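Local coordinates for protein esterase (Alcaligenes sp., PDB 1QLW) that probably hydrolyses carboxylic esters, as a bacterial esterase with the alpha/beta-hydrolase fold, at residues 11-19 and 52-60; 104-114 and 175-186. All coordinates share one frame; numbering follows the deposited sequence.

Both segments of contact 1 precede both of contact 2 in the sequence. The two are about 28 Å apart between centres, and the nearest atoms, about 6 Å apart, do not touch. Contact 1 pairs the outer strand 13-23 with strand 43-57 at one end of the mixed sheet. Strand 43-57 in turn lies antiparallel to strand 99-103, whose exit is the loop 104-114 of contact 2, and that loop meets residues 175-186, leading into helix 185-197. One strand path therefore connects a peripheral antiparallel strand pair with a buried loop region. Both contacts also reach the second subunit, and in contact 1 the beta pairing itself continues across the dimer interface.

Contact 1: residues 11-19 and 52-60; sequences GPLTLSGQG and VRYQIPQRA. With SO4 (sulfate ion), chain C.
Residues 11-19 and 52-60 form an antiparallel beta pairing with a classic beta bulge, at the edge of the mixed sheet of this alpha/beta-hydrolase. Strand 17-19 runs against strand 52-57 at 178°, with their axes 4.7 Å apart. At Ser-16 the chain turns a corner, and strand 13-15 instead crosses strand 52-57 at 104°; Leu-13 to Leu-15 pair with an antiparallel strand of the second subunit, carrying the sheet across the dimer interface.

The bulge is defined by two donors on one acceptor. Ile-56 O accepts from Ser-16 N at 2.7 Å, on a bent N-H path, and from Gly-17 N in its carbonyl plane, on a lone pair. Regular pairing then resumes: Ile-56 N donates to Gly-17 O, and Gly-19 and Tyr-54 exchange two backbone bonds, the one from Tyr-54 N to Gly-19 O being 2.8 Å long.

Gln-18 and Gln-55 lie side by side on one face, pointing the same way. Gln-18 NE2 is hydrogen-bonded to Gln-55 OE1 of the second subunit, and Gln-55 OE1 to Gln-18 NE2 of that subunit. Leu-15 CD1 lies 3.3 Å from Gln-55 OE1. Arg-53 bends at chi2, which lays CD against Gly-19 O; its NH1 is hydrogen-bonded to Ser-20 OG, and NH2 forms a salt bridge with Asp-89 of the second subunit.

Beyond the bulge, a water accepts from Gln-58 N and donates to Thr-14 O, while a sulfate, probably from the crystallisation liquor, takes hydrogen bonds from Ser-16 OG and Arg-59 N. On the other face, chi1 of 69° swings the Tyr-54 ring back over its partner strand, where Gly-19 CA makes a CH-pi contact 3.7 Å from the ring centroid.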
# COMPACT_ATOMS: atom_id res chain seq x y z
N GLY A 11 1.54 20.72 -15.98
CA GLY A 11 0.72 19.99 -16.92
C GLY A 11 0.57 18.51 -16.67
O GLY A 11 1.02 17.96 -15.66
N PRO A 12 -0.09 17.85 -17.62
CA PRO A 12 -0.41 16.44 -17.48
C PRO A 12 0.78 15.53 -17.67
O PRO A 12 1.87 15.95 -18.06
CB PRO A 12 -1.47 16.20 -18.55
CG PRO A 12 -1.18 17.22 -19.59
CD PRO A 12 -0.70 18.43 -18.84
N LEU A 13 0.61 14.27 -17.29
CA LEU A 13 1.62 13.24 -17.50
C LEU A 13 0.99 12.12 -18.33
O LEU A 13 -0.11 11.68 -18.06
CB LEU A 13 2.13 12.67 -16.19
CG LEU A 13 3.09 11.48 -16.28
CD1 LEU A 13 4.35 11.80 -17.07
CD2 LEU A 13 3.46 11.00 -14.89
N THR A 14 1.71 11.68 -19.35
CA THR A 14 1.27 10.59 -20.19
C THR A 14 2.09 9.35 -19.88
O THR A 14 3.32 9.39 -19.84
CB THR A 14 1.33 10.93 -21.69
OG1 THR A 14 0.45 12.03 -21.93
CG2 THR A 14 0.88 9.76 -22.55
N LEU A 15 1.38 8.26 -19.64
CA LEU A 15 2.05 7.01 -19.40
C LEU A 15 1.75 6.00 -20.48
O LEU A 15 0.63 5.83 -20.96
CB LEU A 15 1.63 6.43 -18.05
CG LEU A 15 1.96 7.26 -16.81
CD1 LEU A 15 1.51 6.52 -15.56
CD2 LEU A 15 3.44 7.56 -16.70
N SER A 16 2.82 5.30 -20.86
CA SER A 16 2.70 4.21 -21.81
C SER A 16 2.00 3.06 -21.09
O SER A 16 1.22 2.34 -21.72
CB SER A 16 4.09 3.78 -22.25
OG SER A 16 4.03 2.60 -23.01
N GLY A 17 2.24 2.86 -19.80
CA GLY A 17 1.57 1.80 -19.06
C GLY A 17 1.75 2.00 -17.57
O GLY A 17 2.54 2.82 -17.11
N GLN A 18 0.98 1.20 -16.83
CA GLN A 18 1.02 1.21 -15.38
C GLN A 18 0.46 -0.12 -14.91
O GLN A 18 -0.30 -0.78 -15.62
CB GLN A 18 0.26 2.35 -14.72
CG GLN A 18 -1.25 2.31 -14.65
CD GLN A 18 -1.95 3.43 -13.93
OE1 GLN A 18 -3.14 3.34 -13.56
NE2 GLN A 18 -1.22 4.52 -13.71
N GLY A 19 0.80 -0.48 -13.69
CA GLY A 19 0.26 -1.72 -13.15
C GLY A 19 0.91 -2.04 -11.81
O GLY A 19 1.71 -1.28 -11.25
N VAL A 52 4.78 -4.47 -5.80
CA VAL A 52 5.45 -3.59 -6.74
C VAL A 52 4.41 -2.83 -7.57
O VAL A 52 3.58 -3.47 -8.23
CB VAL A 52 6.38 -4.36 -7.70
CG1 VAL A 52 7.16 -3.39 -8.58
CG2 VAL A 52 7.31 -5.30 -6.95
N ARG A 53 4.47 -1.51 -7.57
CA ARG A 53 3.63 -0.66 -8.42
C ARG A 53 4.54 -0.04 -9.46
O ARG A 53 5.55 0.57 -9.10
CB ARG A 53 2.95 0.43 -7.60
CG ARG A 53 2.13 1.40 -8.43
CD ARG A 53 0.93 0.75 -9.02
NE ARG A 53 -0.02 1.76 -9.50
CZ ARG A 53 -1.12 1.47 -10.18
NH1 ARG A 53 -1.33 0.18 -10.43
NH2 ARG A 53 -1.97 2.40 -10.58
N TYR A 54 4.23 -0.17 -10.74
CA TYR A 54 5.06 0.36 -11.81
C TYR A 54 4.28 1.39 -12.63
O TYR A 54 3.06 1.30 -12.85
CB TYR A 54 5.61 -0.76 -12.71
CG TYR A 54 4.63 -1.49 -13.58
CD1 TYR A 54 4.33 -1.03 -14.86
CD2 TYR A 54 3.99 -2.66 -13.16
CE1 TYR A 54 3.43 -1.70 -15.68
CE2 TYR A 54 3.10 -3.32 -13.99
CZ TYR A 54 2.81 -2.84 -15.24
OH TYR A 54 1.89 -3.50 -16.02
N GLN A 55 5.03 2.38 -13.11
CA GLN A 55 4.53 3.38 -14.04
C GLN A 55 5.61 3.57 -15.10
O GLN A 55 6.79 3.70 -14.77
CB GLN A 55 4.15 4.66 -13.33
CG GLN A 55 2.90 4.47 -12.49
CD GLN A 55 2.22 5.67 -11.91
OE1 GLN A 55 1.11 6.05 -12.29
NE2 GLN A 55 2.91 6.26 -10.97
N ILE A 56 5.19 3.59 -16.37
CA ILE A 56 6.12 3.60 -17.50
C ILE A 56 5.79 4.81 -18.37
O ILE A 56 4.70 4.87 -18.94
CB ILE A 56 5.94 2.32 -18.34
CG1 ILE A 56 6.12 1.06 -17.50
CG2 ILE A 56 6.87 2.34 -19.54
CD1 ILE A 56 6.18 -0.28 -18.11
N PRO A 57 6.70 5.77 -18.46
CA PRO A 57 6.48 6.93 -19.30
C PRO A 57 6.60 6.52 -20.76
O PRO A 57 7.11 5.44 -21.08
CB PRO A 57 7.57 7.92 -18.86
CG PRO A 57 8.69 7.03 -18.45
CD PRO A 57 8.04 5.81 -17.83
N GLN A 58 6.22 7.43 -21.66
CA GLN A 58 6.44 7.17 -23.08
C GLN A 58 7.93 7.17 -23.37
O GLN A 58 8.68 7.94 -22.81
CB GLN A 58 5.75 8.26 -23.91
CG GLN A 58 4.25 8.29 -23.65
CD GLN A 58 3.54 9.13 -24.70
OE1 GLN A 58 3.76 10.33 -24.76
NE2 GLN A 58 2.72 8.47 -25.49
N ARG A 59 8.38 6.29 -24.27
CA ARG A 59 9.77 6.24 -24.69
C ARG A 59 10.70 6.20 -23.49
O ARG A 59 11.67 6.95 -23.39
CB ARG A 59 10.10 7.46 -25.58
CG ARG A 59 9.11 7.53 -26.74
CD ARG A 59 9.63 8.48 -27.76
NE ARG A 59 9.81 9.75 -27.25
CZ ARG A 59 8.77 10.38 -27.24
NH1 ARG A 59 7.55 10.41 -26.78
NH2 ARG A 59 9.75 11.29 -27.79
N ALA A 60 10.41 5.29 -22.56
CA ALA A 60 11.14 5.28 -21.31
C ALA A 60 12.62 5.04 -21.50
O ALA A 60 13.04 4.32 -22.41
CB ALA A 60 10.59 4.23 -20.35
S SO4 C . 6.32 3.55 -25.80
O1 SO4 C . 5.75 4.88 -25.35
O2 SO4 C . 7.77 3.94 -26.06
O3 SO4 C . 5.70 3.02 -27.01
O4 SO4 C . 6.32 2.64 -24.62
O HOH W 1 5.72 10.17 -20.72

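Contact 2: residues 104-114 and 175-186; sequences QSGRGRSATDI and DWLGSMPTPNPT
Loop 104-114 packs against residues 175-186 through a salt bridge, a backbone-to-hydroxyl bond and a tryptophan contact. The charged pair is Arg-107 NH2 with Asp-175 OD1 at 2.9 Å. Guanidinium and carboxylate planes are 47° apart, and Asp-175 OD2 stands over one guanidinium face, so the two groups are not coplanar. The arginine reaches there by bending at chi2 and chi3. Asp-175 OD1 also accepts from Leu-177 N, forming an Asx turn.

Among the other hydrogen bonds, Ser-105 N donates to Thr-186 OG1 at 3.0 Å, joining the type II turn 104-107 to the start of helix 185-197. A water donates to Gly-106 O and accepts from Arg-107 NE and Trp-176 N.

Apolar contact centres on Trp-176: Thr-112 CG2 makes a CH-pi contact over its six-membered ring, 3.8 Å from the centroid, while Ile-114 CG2 meets CH2 obliquely. Separately, Met-180 CE is in van der Waals contact with Gly-106 CA at 4.1 Å.

Arg-107 also donates to the carbonyls of Gly-70 and Leu-73 and to Gln-207 OE1. Gripped from several directions by these acceptors, Asp-175 and the water, the buried guanidinium would be restricted in its rotation.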
# COMPACT_ATOMS: atom_id res chain seq x y z
N GLN A 104 8.20 -3.00 1.10
CA GLN A 104 9.06 -4.08 1.58
C GLN A 104 8.25 -5.29 2.00
O GLN A 104 7.10 -5.16 2.44
CB GLN A 104 9.84 -3.65 2.81
CG GLN A 104 11.06 -2.78 2.58
CD GLN A 104 11.86 -2.60 3.85
OE1 GLN A 104 12.06 -3.57 4.60
NE2 GLN A 104 12.32 -1.40 4.13
N SER A 105 8.87 -6.46 1.92
CA SER A 105 8.27 -7.65 2.52
C SER A 105 7.85 -7.31 3.95
O SER A 105 8.58 -6.66 4.70
CB SER A 105 9.30 -8.76 2.53
OG SER A 105 9.67 -9.15 1.23
N GLY A 106 6.65 -7.74 4.33
CA GLY A 106 6.16 -7.53 5.67
C GLY A 106 5.83 -6.10 6.02
O GLY A 106 5.82 -5.77 7.21
N ARG A 107 5.55 -5.27 5.03
CA ARG A 107 5.21 -3.87 5.23
C ARG A 107 4.13 -3.49 4.22
O ARG A 107 4.12 -3.96 3.10
CB ARG A 107 6.44 -2.96 5.01
CG ARG A 107 6.32 -1.55 5.53
CD ARG A 107 6.61 -1.37 7.01
NE ARG A 107 7.92 -1.90 7.37
CZ ARG A 107 9.08 -1.33 7.06
NH1 ARG A 107 9.08 -0.12 6.52
NH2 ARG A 107 10.20 -1.99 7.27
N GLY A 108 3.25 -2.55 4.59
CA GLY A 108 2.32 -2.02 3.60
C GLY A 108 1.47 -3.13 3.00
O GLY A 108 0.85 -3.94 3.72
N ARG A 109 1.41 -3.14 1.67
CA ARG A 109 0.61 -4.12 0.95
C ARG A 109 1.23 -5.50 0.83
O ARG A 109 0.61 -6.38 0.22
CB ARG A 109 0.26 -3.52 -0.41
CG ARG A 109 -0.64 -2.30 -0.28
CD ARG A 109 -0.94 -1.66 -1.61
NE ARG A 109 -1.99 -0.65 -1.44
CZ ARG A 109 -2.58 -0.04 -2.44
NH1 ARG A 109 -2.12 -0.16 -3.69
NH2 ARG A 109 -3.68 0.68 -2.22
N SER A 110 2.42 -5.70 1.40
CA SER A 110 3.15 -6.96 1.40
C SER A 110 2.89 -7.73 2.68
O SER A 110 3.21 -7.26 3.78
CB SER A 110 4.64 -6.66 1.28
OG SER A 110 4.92 -5.92 0.12
N ALA A 111 2.29 -8.92 2.57
CA ALA A 111 1.74 -9.62 3.72
C ALA A 111 2.76 -10.01 4.79
O ALA A 111 3.84 -10.52 4.50
CB ALA A 111 1.08 -10.92 3.26
N THR A 112 2.33 -9.86 6.03
CA THR A 112 2.92 -10.45 7.20
C THR A 112 2.22 -11.78 7.52
O THR A 112 1.20 -12.09 6.93
CB THR A 112 2.80 -9.52 8.42
OG1 THR A 112 1.40 -9.23 8.63
CG2 THR A 112 3.59 -8.23 8.22
N ASP A 113 2.76 -12.53 8.47
CA ASP A 113 2.12 -13.73 9.01
C ASP A 113 1.68 -13.38 10.44
O ASP A 113 2.54 -13.03 11.26
CB ASP A 113 3.08 -14.92 9.07
CG ASP A 113 2.47 -16.24 9.52
OD1 ASP A 113 1.25 -16.31 9.76
OD2 ASP A 113 3.22 -17.24 9.61
N ILE A 114 0.39 -13.48 10.71
CA ILE A 114 -0.12 -13.18 12.04
C ILE A 114 -0.30 -14.41 12.91
O ILE A 114 -0.79 -14.34 14.04
CB ILE A 114 -1.42 -12.35 11.97
CG1 ILE A 114 -2.51 -12.94 11.07
CG2 ILE A 114 -1.05 -10.92 11.52
CD1 ILE A 114 -3.05 -14.29 11.50
N ASP A 175 6.63 -1.42 12.05
CA ASP A 175 7.72 -2.06 11.32
C ASP A 175 7.97 -3.45 11.87
O ASP A 175 8.18 -3.62 13.08
CB ASP A 175 8.95 -1.17 11.42
CG ASP A 175 9.99 -1.47 10.40
OD1 ASP A 175 10.21 -2.66 10.11
OD2 ASP A 175 10.61 -0.50 9.88
N TRP A 176 7.91 -4.45 10.98
CA TRP A 176 8.11 -5.85 11.32
C TRP A 176 9.51 -6.33 11.00
O TRP A 176 9.75 -7.56 11.09
CB TRP A 176 7.06 -6.67 10.55
CG TRP A 176 5.66 -6.51 11.05
CD1 TRP A 176 4.91 -5.38 11.16
CD2 TRP A 176 4.81 -7.58 11.48
NE1 TRP A 176 3.68 -5.67 11.67
CE2 TRP A 176 3.60 -7.01 11.89
CE3 TRP A 176 4.99 -8.97 11.60
CZ2 TRP A 176 2.53 -7.79 12.36
CZ3 TRP A 176 3.94 -9.74 12.08
CH2 TRP A 176 2.76 -9.13 12.45
N LEU A 177 10.48 -5.47 10.75
CA LEU A 177 11.82 -5.88 10.38
C LEU A 177 12.40 -6.93 11.32
O LEU A 177 13.00 -7.93 10.89
CB LEU A 177 12.77 -4.65 10.41
CG LEU A 177 14.16 -4.92 9.86
CD1 LEU A 177 14.19 -4.81 8.36
CD2 LEU A 177 15.19 -3.99 10.50
N GLY A 178 12.24 -6.69 12.62
CA GLY A 178 12.86 -7.51 13.64
C GLY A 178 12.29 -8.90 13.77
O GLY A 178 12.88 -9.75 14.44
N SER A 179 11.16 -9.15 13.13
CA SER A 179 10.49 -10.43 13.14
C SER A 179 10.71 -11.22 11.86
O SER A 179 10.10 -12.27 11.69
CB SER A 179 9.00 -10.20 13.42
OG SER A 179 8.42 -9.80 12.21
N MET A 180 11.58 -10.78 10.96
CA MET A 180 11.92 -11.47 9.72
C MET A 180 13.40 -11.75 9.76
O MET A 180 14.15 -11.16 10.57
CB MET A 180 11.57 -10.61 8.47
CG MET A 180 10.19 -10.87 7.84
SD MET A 180 9.59 -9.64 6.58
CE MET A 180 9.59 -8.48 7.72
N PRO A 181 13.90 -12.62 8.89
CA PRO A 181 15.32 -12.93 8.83
C PRO A 181 16.13 -11.73 8.36
O PRO A 181 15.60 -10.74 7.84
CB PRO A 181 15.40 -14.09 7.84
CG PRO A 181 14.03 -14.68 7.80
CD PRO A 181 13.12 -13.45 7.93
N THR A 182 17.45 -11.88 8.49
CA THR A 182 18.42 -10.95 7.93
C THR A 182 19.38 -11.76 7.08
O THR A 182 19.92 -12.75 7.59
CB THR A 182 19.22 -10.21 9.02
OG1 THR A 182 18.31 -9.47 9.85
CG2 THR A 182 20.23 -9.24 8.45
N PRO A 183 19.62 -11.39 5.84
CA PRO A 183 19.03 -10.26 5.14
C PRO A 183 17.52 -10.34 5.03
O PRO A 183 16.91 -11.42 4.96
CB PRO A 183 19.66 -10.36 3.73
CG PRO A 183 20.99 -10.98 4.00
CD PRO A 183 20.70 -12.02 5.03
N ASN A 184 16.90 -9.18 5.06
CA ASN A 184 15.44 -9.13 4.98
C ASN A 184 15.00 -9.77 3.68
O ASN A 184 15.68 -9.67 2.67
CB ASN A 184 15.05 -7.64 5.03
CG ASN A 184 13.54 -7.45 5.09
OD1 ASN A 184 12.97 -7.42 6.20
ND2 ASN A 184 12.93 -7.33 3.96
N PRO A 185 13.83 -10.40 3.64
CA PRO A 185 13.31 -11.02 2.42
C PRO A 185 13.20 -10.08 1.24
O PRO A 185 13.24 -10.52 0.07
CB PRO A 185 11.95 -11.59 2.84
CG PRO A 185 12.14 -11.92 4.29
CD PRO A 185 12.96 -10.75 4.79
N THR A 186 13.11 -8.77 1.47
CA THR A 186 13.12 -7.81 0.37
C THR A 186 14.36 -7.98 -0.50
O THR A 186 14.30 -7.75 -1.70
CB THR A 186 13.04 -6.37 0.92
OG1 THR A 186 11.86 -6.21 1.73
CG2 THR A 186 13.00 -5.35 -0.17
O HOH W 2 8.30 -4.66 8.00